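Local coordinates for putative methyl-accepting chemotaxis signal transduction protein (Campylobacter jejuni subsp. jejuni serotype O:2, PDB 4XMR), which binds isoleucine in its tandem PAS sensory domain and, as a chemoreceptor of the methyl-accepting type, probably relays ligand recognition across the membrane to steer chemotaxis, at residues 118-123 with 151-156; 131-136 with 158-163; 176-181 with 202-207. All coordinates share one frame; numbering follows the deposited sequence. Where two conformers were deposited one is given.

In the fold
Contacts 1 and 2 share strand 152-162 of the six-stranded antiparallel sheet, their centres about 20 Å apart, yet differ sharply in chemistry: contact 1, partly buried at one end of the strand, is purely apolar, whereas contact 2, buried further along, gathers acidic and hydroxyl groups round the bound isoleucine. Their segments alternate along the chain, and both belong to the first PDC sensor domain, of the Cache clan. Contact 3 follows in series, on the opposite side of the chain's centre. Buried and apolar, it packs helix 202-211 on the second, five-stranded sheet, its nearest atoms about 8 Å from those of contact 2.

Contact 1: 118-123 with 151-156; sequences EALKTN and GKIIGV
Val156 meets two neighbouring side chains of helix 114-120, Ala119 and Leu120, and illustrates how small and branched apolar groups seat a helix on a sheet. From its CB the two methyls part company. CG1, held anti to the backbone N (chi1 175°), runs to the methyl of Ala119, with 3.6 Å between Val156 CG1 and Ala119 CB. CG2 turns chiefly to Leu120, where it lies 3.7 Å from Leu120 CD2 and 4.0 Å from Leu120 CG, though it also skirts the Ala119 methyl. Leu120 extends the contact outward along the strand: its CD2 also reaches Ile153, 3.8 Å from the CD1 tip, the two side chains crossing at about a right angle. Between Ile153 and Val156 the strand carries a classic beta bulge, in which Ile154 and Gly155 both face Ile147 of the adjoining strand. The contact grades from buried Ala119 and Val156 to exposed Ile153. Strand 139-149 supplies Ser144 against Ala119 and both Ala146 and Tyr148 against Ile153, while Trp115 and Tyr116 of helix 114-120 also touch Val156, so that the helix packs across two neighbouring strands.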
loop_
_atom_site.group_PDB
_atom_site.type_symbol
_atom_site.label_atom_id
_atom_site.label_comp_id
_atom_site.label_asym_id
_atom_site.label_seq_id
_atom_site.Cartn_x
_atom_site.Cartn_y
_atom_site.Cartn_z
ATOM N N GLU B 118 -2.323 10.287 -24.971
ATOM C CA GLU B 118 -2.442 11.236 -23.864
ATOM C C GLU B 118 -1.100 11.531 -23.202
ATOM O O GLU B 118 -0.863 12.642 -22.731
ATOM C CB GLU B 118 -3.479 10.767 -22.841
ATOM C CG GLU B 118 -4.899 10.759 -23.383
ATOM C CD GLU B 118 -5.335 12.128 -23.874
ATOM O OE1 GLU B 118 -5.071 13.125 -23.169
ATOM O OE2 GLU B 118 -5.928 12.206 -24.971
ATOM N N ALA B 119 -0.210 10.542 -23.188
ATOM C CA ALA B 119 1.113 10.723 -22.600
ATOM C C ALA B 119 1.925 11.750 -23.377
ATOM O O ALA B 119 2.745 12.462 -22.803
ATOM C CB ALA B 119 1.864 9.404 -22.565
ATOM N N LEU B 120 1.688 11.819 -24.685
ATOM C CA LEU B 120 2.400 12.753 -25.554
ATOM C C LEU B 120 1.853 14.176 -25.435
ATOM O O LEU B 120 2.490 15.132 -25.889
ATOM C CB LEU B 120 2.328 12.289 -27.012
ATOM C CG LEU B 120 3.010 10.956 -27.332
ATOM C CD1 LEU B 120 2.743 10.559 -28.772
ATOM C CD2 LEU B 120 4.504 11.045 -27.074
ATOM N N LYS B 121 0.681 14.317 -24.822
ATOM C CA LYS B 121 0.049 15.625 -24.672
ATOM C C LYS B 121 0.356 16.258 -23.329
ATOM O O LYS B 121 -0.061 17.386 -23.064
ATOM C CB LYS B 121 -1.467 15.504 -24.796
ATOM C CG LYS B 121 -1.949 15.053 -26.147
ATOM C CD LYS B 121 -3.449 14.863 -26.122
ATOM C CE LYS B 121 -3.969 14.409 -27.465
ATOM N NZ LYS B 121 -5.432 14.165 -27.398
ATOM N N THR B 122 1.064 15.529 -22.473
ATOM C CA THR B 122 1.308 16.003 -21.117
ATOM C C THR B 122 2.694 15.647 -20.591
ATOM O O THR B 122 3.305 14.661 -21.008
ATOM C CB THR B 122 0.240 15.483 -20.127
ATOM O OG1 THR B 122 0.467 16.058 -18.837
ATOM C CG2 THR B 122 0.302 13.963 -20.013
ATOM N N ASN B 123 3.177 16.478 -19.676
ATOM C CA ASN B 123 4.408 16.233 -18.947
ATOM C C ASN B 123 4.153 15.194 -17.873
ATOM O O ASN B 123 5.079 14.631 -17.296
ATOM C CB ASN B 123 4.868 17.523 -18.272
ATOM C CG ASN B 123 6.105 18.111 -18.913
ATOM O OD1 ASN B 123 6.508 17.710 -20.003
ATOM N ND2 ASN B 123 6.717 19.073 -18.232
ATOM N N GLY B 151 15.807 15.800 -24.629
ATOM C CA GLY B 151 14.697 16.534 -25.204
ATOM C C GLY B 151 13.972 15.861 -26.355
ATOM O O GLY B 151 13.006 16.417 -26.889
ATOM N N LYS B 152 14.424 14.669 -26.734
ATOM C CA LYS B 152 13.855 13.955 -27.874
ATOM C C LYS B 152 12.995 12.786 -27.420
ATOM O O LYS B 152 13.394 12.011 -26.553
ATOM C CB LYS B 152 14.972 13.451 -28.792
ATOM C CG LYS B 152 15.970 14.533 -29.190
ATOM C CD LYS B 152 15.850 14.919 -30.657
ATOM C CE LYS B 152 16.688 16.155 -30.960
ATOM N NZ LYS B 152 17.137 16.230 -32.380
ATOM N N ILE B 153 11.811 12.661 -28.006
ATOM C CA ILE B 153 10.912 11.578 -27.651
ATOM C C ILE B 153 11.523 10.231 -28.026
ATOM O O ILE B 153 11.989 10.030 -29.149
ATOM C CB ILE B 153 9.510 11.758 -28.305
ATOM C CG1 ILE B 153 8.539 10.692 -27.811
ATOM C CG2 ILE B 153 9.593 11.764 -29.835
ATOM C CD1 ILE B 153 8.218 10.812 -26.340
ATOM N N ILE B 154 11.562 9.330 -27.055
ATOM C CA ILE B 154 12.019 7.967 -27.285
ATOM C C ILE B 154 10.814 7.044 -27.468
ATOM O O ILE B 154 10.807 6.140 -28.308
ATOM C CB ILE B 154 12.885 7.471 -26.105
ATOM C CG1 ILE B 154 14.140 8.339 -25.974
ATOM C CG2 ILE B 154 13.237 5.988 -26.257
ATOM C CD1 ILE B 154 14.919 8.493 -27.271
ATOM N N GLY B 155 9.774 7.284 -26.681
ATOM C CA GLY B 155 8.587 6.472 -26.770
ATOM C C GLY B 155 7.731 6.735 -25.565
ATOM O O GLY B 155 7.996 7.663 -24.802
ATOM N N VAL B 156 6.694 5.928 -25.409
ATOM C CA VAL B 156 5.793 6.064 -24.279
ATOM C C VAL B 156 5.865 4.809 -23.413
ATOM O O VAL B 156 5.614 3.696 -23.878
ATOM C CB VAL B 156 4.345 6.326 -24.725
ATOM C CG1 VAL B 156 3.428 6.349 -23.513
ATOM C CG2 VAL B 156 4.264 7.653 -25.503
#

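Contact 2: 131-136 with 158-163; sequences YLDTVL and GVDIPS. With ILE (isoleucine), chain E.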
loop_
_atom_site.group_PDB
_atom_site.type_symbol
_atom_site.label_atom_id
_atom_site.label_comp_id
_atom_site.label_asym_id
_atom_site.label_seq_id
_atom_site.Cartn_x
_atom_site.Cartn_y
_atom_site.Cartn_z
ATOM N N TYR B 131 -9.760 -0.645 -18.447
ATOM C CA TYR B 131 -10.173 -1.207 -19.725
ATOM C C TYR B 131 -9.611 -2.616 -19.873
ATOM O O TYR B 131 -8.696 -3.018 -19.154
ATOM C CB TYR B 131 -9.691 -0.326 -20.883
ATOM C CG TYR B 131 -8.187 -0.322 -21.024
ATOM C CD1 TYR B 131 -7.402 0.507 -20.231
ATOM C CD2 TYR B 131 -7.550 -1.163 -21.938
ATOM C CE1 TYR B 131 -6.023 0.506 -20.346
ATOM C CE2 TYR B 131 -6.176 -1.171 -22.063
ATOM C CZ TYR B 131 -5.416 -0.334 -21.262
ATOM O OH TYR B 131 -4.042 -0.347 -21.382
ATOM N N LEU B 132 -10.156 -3.361 -20.823
ATOM C CA LEU B 132 -9.715 -4.724 -21.063
ATOM C C LEU B 132 -8.387 -4.748 -21.805
ATOM O O LEU B 132 -8.316 -4.344 -22.970
ATOM C CB LEU B 132 -10.771 -5.470 -21.882
ATOM C CG LEU B 132 -10.546 -6.971 -22.026
ATOM C CD1 LEU B 132 -10.584 -7.646 -20.663
ATOM C CD2 LEU B 132 -11.588 -7.575 -22.953
ATOM N N ASP B 133 -7.337 -5.211 -21.127
ATOM C CA ASP B 133 -6.019 -5.353 -21.754
ATOM C C ASP B 133 -6.089 -6.085 -23.091
ATOM O O ASP B 133 -6.689 -7.149 -23.186
ATOM C CB ASP B 133 -5.055 -6.101 -20.827
ATOM C CG ASP B 133 -3.687 -6.294 -21.454
ATOM O OD1 ASP B 133 -3.236 -5.371 -22.150
ATOM O OD2 ASP B 133 -3.069 -7.357 -21.255
ATOM N N THR B 134 -5.469 -5.507 -24.117
ATOM C CA THR B 134 -5.462 -6.091 -25.453
ATOM C C THR B 134 -4.895 -7.506 -25.475
ATOM O O THR B 134 -5.413 -8.383 -26.169
ATOM C CB THR B 134 -4.641 -5.220 -26.437
ATOM O OG1 THR B 134 -5.205 -3.905 -26.487
ATOM C CG2 THR B 134 -4.638 -5.826 -27.835
ATOM N N VAL B 135 -3.833 -7.737 -24.712
ATOM C CA VAL B 135 -3.149 -9.025 -24.789
ATOM C C VAL B 135 -3.711 -10.060 -23.814
ATOM O O VAL B 135 -4.191 -11.115 -24.230
ATOM C CB VAL B 135 -1.631 -8.882 -24.573
ATOM C CG1 VAL B 135 -0.943 -10.220 -24.806
ATOM C CG2 VAL B 135 -1.062 -7.826 -25.507
ATOM N N LEU B 136 -3.658 -9.760 -22.518
ATOM C CA LEU B 136 -3.975 -10.765 -21.509
ATOM C C LEU B 136 -5.446 -10.787 -21.105
ATOM O O LEU B 136 -5.865 -11.637 -20.317
ATOM C CB LEU B 136 -3.081 -10.594 -20.281
ATOM C CG LEU B 136 -1.594 -10.809 -20.582
ATOM C CD1 LEU B 136 -0.747 -10.531 -19.343
ATOM C CD2 LEU B 136 -1.337 -12.218 -21.108
ATOM N N GLY B 158 4.472 2.405 -20.546
ATOM C CA GLY B 158 3.207 2.029 -19.951
ATOM C C GLY B 158 3.383 0.952 -18.898
ATOM O O GLY B 158 4.226 0.046 -19.037
ATOM N N VAL B 159 2.597 1.075 -17.834
ATOM C CA VAL B 159 2.553 0.101 -16.750
ATOM C C VAL B 159 1.098 -0.289 -16.519
ATOM O O VAL B 159 0.267 0.586 -16.232
ATOM C CB VAL B 159 3.158 0.690 -15.454
ATOM C CG1 VAL B 159 2.978 -0.276 -14.287
ATOM C CG2 VAL B 159 4.632 1.050 -15.662
ATOM N N ASP B 160 0.783 -1.576 -16.661
ATOM C CA ASP B 160 -0.582 -2.052 -16.465
ATOM C C ASP B 160 -0.689 -2.761 -15.128
ATOM O O ASP B 160 0.031 -3.742 -14.868
ATOM C CB ASP B 160 -1.012 -3.058 -17.544
ATOM C CG ASP B 160 -1.064 -2.476 -18.945
ATOM O OD1 ASP B 160 -1.024 -1.243 -19.116
ATOM O OD2 ASP B 160 -1.157 -3.290 -19.887
ATOM N N ILE B 161 -1.588 -2.266 -14.284
ATOM C CA ILE B 161 -1.897 -2.903 -13.010
ATOM C C ILE B 161 -3.348 -3.407 -13.085
ATOM O O ILE B 161 -4.235 -2.649 -13.448
ATOM C CB ILE B 161 -1.741 -1.899 -11.832
ATOM C CG1 ILE B 161 -0.370 -1.189 -11.864
ATOM C CG2 ILE B 161 -2.031 -2.588 -10.496
ATOM C CD1 ILE B 161 0.830 -2.110 -11.735
ATOM N N PRO B 162 -3.593 -4.689 -12.768
ATOM C CA PRO B 162 -4.980 -5.168 -12.835
ATOM C C PRO B 162 -5.887 -4.351 -11.921
ATOM O O PRO B 162 -5.531 -4.088 -10.768
ATOM C CB PRO B 162 -4.885 -6.607 -12.314
ATOM C CG PRO B 162 -3.470 -7.011 -12.610
ATOM C CD PRO B 162 -2.663 -5.753 -12.361
ATOM N N SER B 163 -7.032 -3.924 -12.440
ATOM C CA SER B 163 -7.980 -3.192 -11.617
ATOM C C SER B 163 -8.470 -4.057 -10.451
ATOM O O SER B 163 -8.869 -3.534 -9.408
ATOM C CB SER B 163 -9.136 -2.629 -12.450
ATOM O OG SER B 163 -9.717 -3.616 -13.270
HETATM N N ILE E . -2.648 -2.727 -22.076
HETATM C CA ILE E . -2.086 -2.128 -23.276
HETATM C C ILE E . -3.178 -2.078 -24.335
HETATM O O ILE E . -3.134 -1.267 -25.253
HETATM C CB ILE E . -0.836 -2.904 -23.772
HETATM C CG1 ILE E . -0.077 -2.071 -24.808
HETATM C CG2 ILE E . -1.212 -4.274 -24.320
HETATM C CD1 ILE E . 1.298 -2.618 -25.154
HETATM O OXT ILE E . -4.148 -2.837 -24.260
#
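Tyr131, Asp133 and Asp160 converge on the amino group of the bound isoleucine, an example of a small zwitterionic ligand joining segments that share no hydrogen bond of their own. Tyr131 begins by pointing away from strand 158-162, but its ring brings the hydroxyl back to the ligand, with 2.8 Å from the isoleucine N to Tyr131 OH. The ligand's OXT lies at the edge of that ring, close to its plane. Asp133 and Asp160 each start toward the opposite segment, and their carboxylates reach the same nitrogen, at 2.7 Å from Asp133 OD1 and 2.7 Å from Asp160 OD2. These two oxygens, Asp133 OD1 and Asp160 OD2, are 3.7 Å apart, a closeness that the ligand's ammonium would be expected to offset. This is the isoleucine pocket of a PAS-like sensor module, where Asp160 stands on a central strand of the antiparallel sheet and residues 131-136 leave an outer one. Asp133 CG is anti to the backbone N (chi1 179°), carrying OD1 to the ligand while OD2 accepts Leu136 N in an Asx motif, met from above the carboxylate plane. Thr134 binds one carboxylate oxygen of the ligand, its OG1 2.7 Å and its backbone N 3.0 Å from OXT. Asn80 ND2 bonds to both Asp133 OD2 and Asp160 OD2, and Thr142 to both Tyr131 OH and Asp160 OD1. Lys113 bonds both Thr134 OG1 and the ligand.

Contact 3: 176-181 with 202-207; sequences NTFLFD and SPVLNA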
loop_
_atom_site.group_PDB
_atom_site.type_symbol
_atom_site.label_atom_id
_atom_site.label_comp_id
_atom_site.label_asym_id
_atom_site.label_seq_id
_atom_site.Cartn_x
_atom_site.Cartn_y
_atom_site.Cartn_z
ATOM N N ASN B 176 -19.253 -0.735 4.913
ATOM C CA ASN B 176 -19.890 -1.083 3.661
ATOM C C ASN B 176 -19.561 -0.021 2.622
ATOM O O ASN B 176 -20.414 0.816 2.262
ATOM C CB ASN B 176 -21.392 -1.209 3.848
ATOM C CG ASN B 176 -22.084 -1.683 2.600
ATOM O OD1 ASN B 176 -21.617 -2.613 1.931
ATOM N ND2 ASN B 176 -23.204 -1.051 2.270
ATOM N N THR B 177 -18.306 -0.042 2.172
ATOM C CA THR B 177 -17.814 0.960 1.244
ATOM C C THR B 177 -17.686 0.382 -0.156
ATOM O O THR B 177 -17.495 -0.822 -0.341
ATOM C CB THR B 177 -16.468 1.538 1.691
ATOM O OG1 THR B 177 -15.520 0.470 1.788
ATOM C CG2 THR B 177 -16.585 2.229 3.050
ATOM N N PHE B 178 -17.811 1.256 -1.147
ATOM C CA PHE B 178 -17.757 0.844 -2.542
ATOM C C PHE B 178 -17.362 2.013 -3.431
ATOM O O PHE B 178 -17.375 3.157 -2.994
ATOM C CB PHE B 178 -19.062 0.155 -2.991
ATOM C CG PHE B 178 -20.331 0.909 -2.649
ATOM C CD1 PHE B 178 -20.899 0.791 -1.386
ATOM C CD2 PHE B 178 -20.992 1.673 -3.603
ATOM C CE1 PHE B 178 -22.077 1.461 -1.063
ATOM C CE2 PHE B 178 -22.179 2.341 -3.286
ATOM C CZ PHE B 178 -22.712 2.227 -2.016
ATOM N N LEU B 179 -16.960 1.701 -4.660
ATOM C CA LEU B 179 -16.491 2.690 -5.618
ATOM C C LEU B 179 -17.267 2.603 -6.915
ATOM O O LEU B 179 -17.510 1.506 -7.414
ATOM C CB LEU B 179 -15.021 2.451 -5.976
ATOM C CG LEU B 179 -13.935 2.526 -4.922
ATOM C CD1 LEU B 179 -12.585 2.307 -5.613
ATOM C CD2 LEU B 179 -13.970 3.862 -4.197
ATOM N N PHE B 180 -17.605 3.764 -7.474
ATOM C CA PHE B 180 -18.094 3.859 -8.843
ATOM C C PHE B 180 -17.005 4.437 -9.723
ATOM O O PHE B 180 -16.212 5.265 -9.277
ATOM C CB PHE B 180 -19.307 4.787 -8.930
ATOM C CG PHE B 180 -20.511 4.286 -8.200
ATOM C CD1 PHE B 180 -21.390 3.415 -8.821
ATOM C CD2 PHE B 180 -20.772 4.705 -6.905
ATOM C CE1 PHE B 180 -22.504 2.951 -8.159
ATOM C CE2 PHE B 180 -21.886 4.247 -6.237
ATOM C CZ PHE B 180 -22.756 3.373 -6.866
ATOM N N ASP B 181 -16.971 4.010 -10.979
ATOM C CA ASP B 181 -16.027 4.588 -11.921
ATOM C C ASP B 181 -16.538 5.907 -12.495
ATOM O O ASP B 181 -17.578 6.421 -12.073
ATOM C CB ASP B 181 -15.644 3.587 -13.019
ATOM C CG ASP B 181 -16.814 3.201 -13.918
ATOM O OD1 ASP B 181 -17.825 3.936 -13.985
ATOM O OD2 ASP B 181 -16.701 2.155 -14.588
ATOM N N SER B 202 -28.952 3.330 -8.833
ATOM C CA SER B 202 -29.584 4.623 -9.080
ATOM C C SER B 202 -29.980 5.382 -7.799
ATOM O O SER B 202 -29.691 6.575 -7.682
ATOM C CB SER B 202 -30.781 4.478 -10.031
ATOM O OG SER B 202 -30.363 4.041 -11.314
ATOM N N PRO B 203 -30.630 4.704 -6.832
ATOM C CA PRO B 203 -31.016 5.465 -5.638
ATOM C C PRO B 203 -29.846 6.136 -4.907
ATOM O O PRO B 203 -29.960 7.303 -4.535
ATOM C CB PRO B 203 -31.685 4.409 -4.757
ATOM C CG PRO B 203 -32.246 3.435 -5.730
ATOM C CD PRO B 203 -31.191 3.336 -6.789
ATOM N N VAL B 204 -28.730 5.437 -4.727
ATOM C CA VAL B 204 -27.612 6.054 -4.019
ATOM C C VAL B 204 -26.989 7.186 -4.842
ATOM O O VAL B 204 -26.674 8.252 -4.306
ATOM C CB VAL B 204 -26.560 5.025 -3.529
ATOM C CG1 VAL B 204 -25.782 4.436 -4.684
ATOM C CG2 VAL B 204 -25.630 5.674 -2.501
ATOM N N LEU B 205 -26.851 6.979 -6.148
ATOM C CA LEU B 205 -26.247 7.983 -7.010
ATOM C C LEU B 205 -27.105 9.241 -7.112
ATOM O O LEU B 205 -26.583 10.355 -7.090
ATOM C CB LEU B 205 -25.974 7.399 -8.401
ATOM C CG LEU B 205 -24.880 6.341 -8.488
ATOM C CD1 LEU B 205 -24.893 5.655 -9.843
ATOM C CD2 LEU B 205 -23.540 6.996 -8.234
ATOM N N ASN B 206 -28.418 9.059 -7.230
ATOM C CA ASN B 206 -29.335 10.195 -7.299
ATOM C C ASN B 206 -29.287 11.013 -6.016
ATOM O O ASN B 206 -29.309 12.245 -6.047
ATOM C CB ASN B 206 -30.765 9.723 -7.568
ATOM C CG ASN B 206 -30.952 9.197 -8.981
ATOM O OD1 ASN B 206 -30.155 9.485 -9.875
ATOM N ND2 ASN B 206 -32.008 8.415 -9.187
ATOM N N ALA B 207 -29.214 10.327 -4.883
ATOM C CA ALA B 207 -29.168 11.028 -3.613
ATOM C C ALA B 207 -27.834 11.756 -3.457
ATOM O O ALA B 207 -27.788 12.890 -2.991
ATOM C CB ALA B 207 -29.408 10.071 -2.468
#
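Leu205 lays its CD2 methyl over one face of the Phe180 ring, a clear example of a CH-pi contact made by an aliphatic branch. The methyl stands 3.8 Å from the ring centroid and only 10° off the ring normal, so it sits almost squarely above the centre. The two side chains approach from opposite directions, Phe180 from the strand and Leu205 from the helix. Although Leu205 does not leave its backbone aimed at the strand, its CG lies anti to the carbonyl carbon (chi1 -69°) and its end swings in. Its other methyl, CD1, rests 4.0 Å from Phe180 CE1, nearer the rim of the ring. Here helix 202-211 lies across the five-stranded antiparallel sheet of the second half of the sensory region, as in the sheet-and-helix layering of PAS-like modules. Its segment 202-207 crosses strand 177-180 at 79°, nearly a right angle, with 11.8 Å between the axes. Val204, one residue before Leu205, presents CG1 to both phenylalanines: 3.9 Å from Phe180 CZ and, more loosely, 4.4 Å from Phe178 CE2, where it comes to the ring edge. Phe178 and Phe180, two residues apart on the strand, share this sheet face, and Phe180 CZ lies at the edge of the Phe178 ring, in its plane. Around them His201 meets Phe180 edge-to-face, Ile186 of strand 186-189 touches both phenylalanines, and Phe217 of strand 217-221 packs against Val204.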